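Local coordinates for protein GCN5-related N-acetyltransferase (Kribbella flavida, PDB 4MY0) that is probably an acetyltransferase of the GCN5-related family that binds acetyl-CoA and may transfer its acetyl group to aminoglycosides, at residues G133-G138 and L348-A353; A238-V243 and V253-S258; M281-D286 and P314-R319. All blocks are in the same frame, centred on the assembly; numbering follows the deposited sequence.

Contact 1: residues G133-G138 and L348-A353; sequences GYEFGG and LAALYA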
# COMPACT_ATOMS: atom_id res chain seq x y z
N GLY C 133 6.29 -34.66 18.99
CA GLY C 133 7.68 -34.67 19.38
C GLY C 133 8.63 -33.79 18.58
O GLY C 133 9.82 -33.76 18.88
N TYR C 134 8.13 -33.06 17.58
CA TYR C 134 8.98 -32.18 16.81
C TYR C 134 9.24 -30.87 17.56
O TYR C 134 8.40 -30.43 18.35
CB TYR C 134 8.32 -31.83 15.47
CG TYR C 134 8.32 -32.94 14.43
CD1 TYR C 134 9.23 -32.94 13.38
CD2 TYR C 134 7.38 -33.98 14.49
CE1 TYR C 134 9.22 -33.94 12.41
CE2 TYR C 134 7.36 -34.98 13.52
CZ TYR C 134 8.28 -34.96 12.48
OH TYR C 134 8.27 -35.97 11.52
N GLU C 135 10.38 -30.24 17.30
CA GLU C 135 10.61 -28.89 17.81
C GLU C 135 11.40 -28.10 16.78
O GLU C 135 12.10 -28.70 15.95
CB GLU C 135 11.34 -28.91 19.17
CG GLU C 135 11.32 -27.55 19.92
CD GLU C 135 9.95 -26.86 19.85
OE1 GLU C 135 9.77 -25.96 18.99
OE2 GLU C 135 9.03 -27.24 20.63
N PHE C 136 11.30 -26.77 16.82
CA PHE C 136 12.10 -25.92 15.93
C PHE C 136 13.58 -26.24 16.06
O PHE C 136 14.11 -26.38 17.18
CB PHE C 136 11.83 -24.43 16.17
CG PHE C 136 10.50 -23.98 15.64
CD1 PHE C 136 10.13 -24.25 14.32
CD2 PHE C 136 9.59 -23.34 16.46
CE1 PHE C 136 8.88 -23.85 13.81
CE2 PHE C 136 8.34 -22.93 15.97
CZ PHE C 136 8.00 -23.18 14.64
N GLY C 137 14.24 -26.37 14.91
CA GLY C 137 15.63 -26.81 14.88
C GLY C 137 16.53 -25.87 14.11
O GLY C 137 17.76 -25.94 14.24
N GLY C 138 15.95 -25.00 13.28
CA GLY C 138 16.77 -24.10 12.48
C GLY C 138 15.96 -23.15 11.62
O GLY C 138 14.73 -23.15 11.70
N LEU C 348 15.20 -33.09 23.11
CA LEU C 348 16.21 -33.90 22.44
C LEU C 348 16.53 -33.34 21.04
O LEU C 348 17.70 -33.10 20.69
CB LEU C 348 15.71 -35.34 22.33
CG LEU C 348 16.66 -36.32 21.67
CD1 LEU C 348 17.94 -36.40 22.48
CD2 LEU C 348 15.99 -37.69 21.52
N ALA C 349 15.49 -33.14 20.24
CA ALA C 349 15.66 -32.58 18.90
C ALA C 349 16.31 -31.19 18.93
O ALA C 349 17.22 -30.90 18.15
CB ALA C 349 14.32 -32.53 18.17
N ALA C 350 15.83 -30.32 19.81
CA ALA C 350 16.40 -28.97 19.89
C ALA C 350 17.87 -29.01 20.34
O ALA C 350 18.72 -28.27 19.81
CB ALA C 350 15.57 -28.09 20.83
N LEU C 351 18.18 -29.87 21.31
CA LEU C 351 19.57 -30.04 21.76
C LEU C 351 20.45 -30.53 20.60
O LEU C 351 21.56 -30.02 20.39
CB LEU C 351 19.63 -31.03 22.93
CG LEU C 351 21.03 -31.49 23.34
CD1 LEU C 351 21.79 -30.33 23.93
CD2 LEU C 351 20.99 -32.68 24.32
N TYR C 352 19.94 -31.50 19.84
CA TYR C 352 20.65 -32.06 18.68
C TYR C 352 20.93 -30.97 17.66
O TYR C 352 21.95 -31.00 16.95
CB TYR C 352 19.81 -33.16 18.04
CG TYR C 352 20.48 -33.92 16.92
CD1 TYR C 352 21.16 -35.11 17.17
CD2 TYR C 352 20.41 -33.48 15.59
CE1 TYR C 352 21.78 -35.82 16.16
CE2 TYR C 352 21.01 -34.20 14.55
CZ TYR C 352 21.69 -35.37 14.86
OH TYR C 352 22.31 -36.10 13.87
N ALA C 353 20.02 -30.00 17.58
CA ALA C 353 20.15 -28.91 16.61
C ALA C 353 21.06 -27.78 17.10
O ALA C 353 21.27 -26.82 16.37
CB ALA C 353 18.76 -28.35 16.27

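Contact 2: residues A238-V243 and V253-S258; sequences ALWATV and VHAYLS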
# COMPACT_ATOMS: atom_id res chain seq x y z
N ALA C 238 33.06 -13.04 -8.52
CA ALA C 238 32.64 -13.31 -9.90
C ALA C 238 31.20 -13.79 -10.01
O ALA C 238 30.47 -13.38 -10.91
CB ALA C 238 33.59 -14.33 -10.56
N LEU C 239 30.80 -14.70 -9.12
CA LEU C 239 29.46 -15.27 -9.18
C LEU C 239 28.41 -14.25 -8.74
O LEU C 239 27.35 -14.14 -9.36
CB LEU C 239 29.36 -16.54 -8.34
CG LEU C 239 30.18 -17.74 -8.81
CD1 LEU C 239 30.14 -18.81 -7.75
CD2 LEU C 239 29.64 -18.29 -10.13
N TRP C 240 28.69 -13.50 -7.67
CA TRP C 240 27.78 -12.41 -7.29
C TRP C 240 27.72 -11.37 -8.40
O TRP C 240 26.67 -10.81 -8.68
CB TRP C 240 28.21 -11.74 -5.98
CG TRP C 240 27.85 -12.56 -4.78
CD1 TRP C 240 28.70 -13.20 -3.92
CD2 TRP C 240 26.52 -12.84 -4.31
NE1 TRP C 240 27.98 -13.86 -2.94
CE2 TRP C 240 26.64 -13.66 -3.17
CE3 TRP C 240 25.23 -12.49 -4.76
CZ2 TRP C 240 25.53 -14.14 -2.46
CZ3 TRP C 240 24.13 -12.96 -4.06
CH2 TRP C 240 24.28 -13.77 -2.92
N ALA C 241 28.86 -11.11 -9.04
CA ALA C 241 28.88 -10.11 -10.10
C ALA C 241 28.08 -10.59 -11.32
O ALA C 241 27.45 -9.80 -12.01
CB ALA C 241 30.31 -9.72 -10.46
N THR C 242 28.11 -11.90 -11.58
CA THR C 242 27.26 -12.50 -12.62
C THR C 242 25.78 -12.21 -12.36
O THR C 242 25.06 -11.74 -13.24
CB THR C 242 27.47 -14.02 -12.73
OG1 THR C 242 28.86 -14.28 -12.95
CG2 THR C 242 26.66 -14.60 -13.89
N VAL C 243 25.32 -12.48 -11.13
CA VAL C 243 23.92 -12.19 -10.78
C VAL C 243 23.63 -10.69 -10.91
O VAL C 243 22.63 -10.28 -11.52
CB VAL C 243 23.59 -12.65 -9.35
CG1 VAL C 243 22.12 -12.39 -9.03
CG2 VAL C 243 23.91 -14.14 -9.17
N VAL C 253 18.29 -7.88 -5.67
CA VAL C 253 18.55 -9.31 -5.66
C VAL C 253 18.22 -9.90 -4.30
O VAL C 253 18.83 -9.53 -3.30
CB VAL C 253 20.03 -9.61 -5.92
CG1 VAL C 253 20.28 -11.12 -5.80
CG2 VAL C 253 20.44 -9.11 -7.31
N HIS C 254 17.25 -10.82 -4.25
CA HIS C 254 16.97 -11.51 -3.00
C HIS C 254 17.86 -12.76 -2.95
O HIS C 254 18.13 -13.38 -3.99
CB HIS C 254 15.49 -11.92 -2.93
CG HIS C 254 14.54 -10.78 -3.13
ND1 HIS C 254 14.45 -9.72 -2.25
CD2 HIS C 254 13.60 -10.56 -4.09
CE1 HIS C 254 13.51 -8.88 -2.67
NE2 HIS C 254 12.99 -9.36 -3.78
N ALA C 255 18.34 -13.14 -1.77
CA ALA C 255 19.16 -14.34 -1.68
C ALA C 255 18.83 -15.18 -0.47
O ALA C 255 18.66 -14.67 0.65
CB ALA C 255 20.64 -13.99 -1.70
N TYR C 256 18.75 -16.49 -0.71
CA TYR C 256 18.68 -17.44 0.38
C TYR C 256 20.09 -17.83 0.76
O TYR C 256 20.86 -18.35 -0.06
CB TYR C 256 17.86 -18.66 -0.03
CG TYR C 256 16.40 -18.32 -0.13
CD1 TYR C 256 15.61 -18.25 1.02
CD2 TYR C 256 15.80 -18.04 -1.36
CE1 TYR C 256 14.28 -17.92 0.95
CE2 TYR C 256 14.45 -17.71 -1.43
CZ TYR C 256 13.70 -17.66 -0.27
OH TYR C 256 12.37 -17.33 -0.31
N LEU C 257 20.44 -17.55 2.02
CA LEU C 257 21.76 -17.85 2.56
C LEU C 257 21.81 -17.65 4.07
O LEU C 257 20.91 -17.04 4.65
CB LEU C 257 22.83 -16.99 1.88
CG LEU C 257 22.51 -15.60 1.35
CD1 LEU C 257 22.47 -14.58 2.46
CD2 LEU C 257 23.57 -15.24 0.34
N SER C 258 22.86 -18.15 4.71
CA SER C 258 23.05 -17.93 6.14
C SER C 258 23.35 -16.46 6.45
O SER C 258 23.89 -15.74 5.61
CB SER C 258 24.19 -18.82 6.64
OG SER C 258 24.79 -18.26 7.79

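Contact 3: residues M281-D286 and P314-R319; sequences MLRLLD and PAQSGR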
# COMPACT_ATOMS: atom_id res chain seq x y z
N MSE C 281 11.19 -27.57 11.72
CA MSE C 281 11.25 -28.41 12.90
C MSE C 281 12.02 -29.69 12.66
O MSE C 281 12.16 -30.11 11.51
CB MSE C 281 9.86 -28.76 13.39
CG MSE C 281 9.17 -27.59 14.07
SE MSE C 281 7.44 -28.15 14.77
CE MSE C 281 7.10 -26.58 15.88
N LEU C 282 12.49 -30.30 13.75
CA LEU C 282 13.31 -31.50 13.70
C LEU C 282 12.78 -32.50 14.73
O LEU C 282 12.29 -32.09 15.79
CB LEU C 282 14.75 -31.15 14.08
CG LEU C 282 15.75 -32.29 14.11
CD1 LEU C 282 15.93 -32.83 12.70
CD2 LEU C 282 17.08 -31.82 14.69
N ARG C 283 12.86 -33.79 14.42
CA ARG C 283 12.63 -34.82 15.43
C ARG C 283 13.65 -35.95 15.29
O ARG C 283 13.98 -36.34 14.17
CB ARG C 283 11.22 -35.41 15.30
CG ARG C 283 10.81 -36.26 16.50
CD ARG C 283 9.74 -37.30 16.15
NE ARG C 283 8.94 -37.66 17.34
CZ ARG C 283 9.38 -38.43 18.33
NH1 ARG C 283 10.60 -38.95 18.30
NH2 ARG C 283 8.58 -38.69 19.37
N LEU C 284 14.16 -36.47 16.41
CA LEU C 284 14.99 -37.68 16.35
C LEU C 284 14.10 -38.93 16.38
O LEU C 284 13.22 -39.06 17.23
CB LEU C 284 16.01 -37.74 17.50
CG LEU C 284 17.05 -36.64 17.73
CD1 LEU C 284 18.36 -37.25 18.18
CD2 LEU C 284 17.26 -35.69 16.55
N LEU C 285 14.32 -39.85 15.44
CA LEU C 285 13.58 -41.11 15.40
C LEU C 285 14.39 -42.29 15.96
O LEU C 285 13.82 -43.26 16.47
CB LEU C 285 13.16 -41.45 13.97
CG LEU C 285 12.43 -40.37 13.18
CD1 LEU C 285 12.10 -40.88 11.80
CD2 LEU C 285 11.18 -39.95 13.93
N ASP C 286 15.71 -42.22 15.82
CA ASP C 286 16.62 -43.25 16.32
C ASP C 286 17.85 -42.52 16.86
O ASP C 286 18.83 -42.33 16.13
CB ASP C 286 16.99 -44.23 15.19
CG ASP C 286 18.02 -45.30 15.61
OD1 ASP C 286 18.22 -46.25 14.82
OD2 ASP C 286 18.64 -45.20 16.70
N PRO C 314 9.59 -45.54 21.90
CA PRO C 314 10.06 -46.20 23.11
C PRO C 314 11.49 -46.72 23.02
O PRO C 314 12.20 -46.75 24.02
CB PRO C 314 9.08 -47.37 23.26
CG PRO C 314 7.82 -46.88 22.61
CD PRO C 314 8.29 -46.07 21.44
N ALA C 315 11.92 -47.13 21.83
CA ALA C 315 13.29 -47.62 21.65
C ALA C 315 14.35 -46.55 22.01
O ALA C 315 15.47 -46.90 22.39
CB ALA C 315 13.49 -48.14 20.24
N GLN C 316 13.98 -45.27 21.87
CA GLN C 316 14.86 -44.15 22.22
C GLN C 316 14.85 -43.84 23.71
O GLN C 316 15.72 -43.11 24.20
CB GLN C 316 14.42 -42.86 21.49
CG GLN C 316 14.64 -42.87 20.02
CD GLN C 316 14.67 -41.48 19.43
OE1 GLN C 316 15.57 -41.16 18.65
NE2 GLN C 316 13.69 -40.64 19.79
N SER C 317 13.84 -44.33 24.42
CA SER C 317 13.62 -43.88 25.78
C SER C 317 14.52 -44.57 26.79
O SER C 317 14.98 -45.69 26.55
CB SER C 317 12.16 -44.07 26.18
OG SER C 317 11.33 -43.23 25.39
N GLY C 318 14.75 -43.91 27.92
CA GLY C 318 15.61 -44.47 28.96
C GLY C 318 16.87 -43.65 29.15
O GLY C 318 17.01 -42.55 28.59
N ARG C 319 17.80 -44.19 29.94
CA ARG C 319 19.03 -43.47 30.26
C ARG C 319 20.18 -43.87 29.35
O ARG C 319 20.51 -45.05 29.21
CB ARG C 319 19.42 -43.66 31.72
CG ARG C 319 20.59 -42.79 32.11
CD ARG C 319 20.77 -42.81 33.60
NE ARG C 319 21.88 -41.97 34.04
CZ ARG C 319 21.84 -41.24 35.15
NH1 ARG C 319 20.74 -41.26 35.90
NH2 ARG C 319 22.88 -40.51 35.52

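Contact 1: residues G133-G138 and L348-A353
At the start of strand 135-146, Glu135, Phe136 and Gly137 lie against Ala350 and Ala353, at the C-terminal end of helix 345-352 of the sterol-carrier-like domain. The contact illustrates how small residues let a helix end approach a strand closely. The methyl of Ala353, just past the last turn, points at the strand and meets the carbonyl of Gly137, with CB 3.3 Å from Gly137 O. Here the backbones draw nearest, Gly137 CA and Ala353 CA being 5.3 Å apart. Gly137 has no side chain and meets the methyl with its backbone alone, its CA 3.8 Å from Ala353 CB. One helical turn back, Ala350 CB fits more loosely between the strand backbone, 4.3 Å from Phe136 O, and the stem of Glu135, 4.4 Å from Glu135 CG. Glu135 starts toward the helix, with CG anti to the backbone N (chi1 -166°), but the next bond folds back (chi2 42°) and carries the carboxylate away. Its OE1 accepts the backbone N-H of Phe136, with N to OE1 2.8 Å, on the anti side and well out of the carboxylate plane. The other oxygen, OE2, forms salt bridges with Arg346 and Arg130. These partners satisfy a buried charge, probably stabilise it as the anion and probably hold its rotation, while only the CG stem lies by the Ala350 methyl. Phe136 turns its ring away from the helix, against Met281 and helix 126-131, and Gly137 and Gly138 both face Trp280 in a classic beta bulge, where strand 135-146 pairs with strand 274-284, while Ala350 leans on Leu360 of helix 357-362 and Glu135 and Phe136 also touch Leu265 and His264 of a second subunit.

Contact 2: residues A238-V243 and V253-S258
Val253, near the start of strand 252-256, directs its side chain at helix 233-244 and meets Val243. The two valines touch through branches that lie anti to their own backbone N (chi1 of Val253 176°), CG1 of Val253 being 3.9 Å from CG1 of Val243. The side chains approach at a slant, and Val253 CG2 reaches the same Val243 CG1 at 4.1 Å. His254 then turns to the other face, as the strand's alternation requires. Ala255 brings a methyl back toward the helix, where its CB meets the far corner of the Trp240 indole, 3.8 Å from CH2. Tyr256 again points away, and its ring engages Arg140 in a cation-pi interaction. Leu257, just beyond the strand, completes the row: its CD2 comes in at the ring edge, near the indole plane, 3.6 Å from Trp240 CZ2 and as close to CH2. Trp240 therefore bridges two alternate positions with the rim of its benzo ring. It reaches them because CG lies anti to the carbonyl carbon (chi1 -77°), which carries the indole off the helix toward the sheet. Leu228, Leu153 and Val263 add further apolar contacts to the same indole. This one-sided row of Val253, Ala255 and Leu257 beneath a helix is the packing expected within a beta-alpha-beta unit, here strand 222-230, helix 233-244 and strand 252-256 of the second acetyltransferase domain.

Contact 3: residues M281-D286 and P314-R319
A single side-chain amide makes this contact: Gln316, on the short 3-10 turn before strand 318-325, reaches the backbone of Leu284, Leu285 and Asp286 where strand 274-284 ends. With CG anti to the carbonyl carbon (chi1 -70°) and the chain extended beyond it, the glutamine lays its carboxamide along that backbone. NE2 donates to Leu284 O at 3.0 Å, a weak bond bent to 127°. The same carbonyl oxygen takes a second N-H from Arg283, whose NH1 lies 2.8 Å from Leu284 O, with the oxygen close to the guanidinium plane. The two donors stand side by side, Gln316 NE2 at the guanidinium edge 3.8 Å from Arg283 NH1, the flat groups turned 35° apart. Asp310 ties them together, accepting NE2 of Gln316 and forming a salt bridge with NH2 of Arg283; its carboxylate probably offsets the arginine's charge. Gln316 OE1 packs 3.6 Å from Leu284 CB and 3.1 Å from Leu285 C, and lies 3.0 Å from Asp286 N at too poor an angle for a hydrogen bond. Were this glutamine cut back to an alanine, one oxygen of Asp310 would probably lose its amide partner and a gap would open beside the Leu284 carbonyl. Leu284 packs on Leu348 and Tyr352 of helix 345-352, and Leu285 on helix 99-113. Asp286 is the N-cap of helix 287-293, so the glutamine sits where strand gives way to helix.

In the fold
Contacts 1 and 3 belong together: their centres are 11 Å apart, and Glu135 O probably accepts a hydrogen bond from Leu282 N at 2.8 Å, between paired strands 135-146 and 274-284. In both, a part of the sterol-carrier-like domain lies against these strands, in one helix 345-352, in the other the turn at Gln316. Contact 2 lies within the second acetyltransferase domain, its centre 30 Å from contact 1 and 38 Å from contact 3, across the centre of the chain, yet strand 252-256 pairs with strand 135-146. None lines a pocket directly: Phe136 is about 10 Å from the bound coenzyme A-like ligand, side chain to ligand, Arg283 about 14 Å, and Val253 about 11 Å from a bound acetyl-CoA.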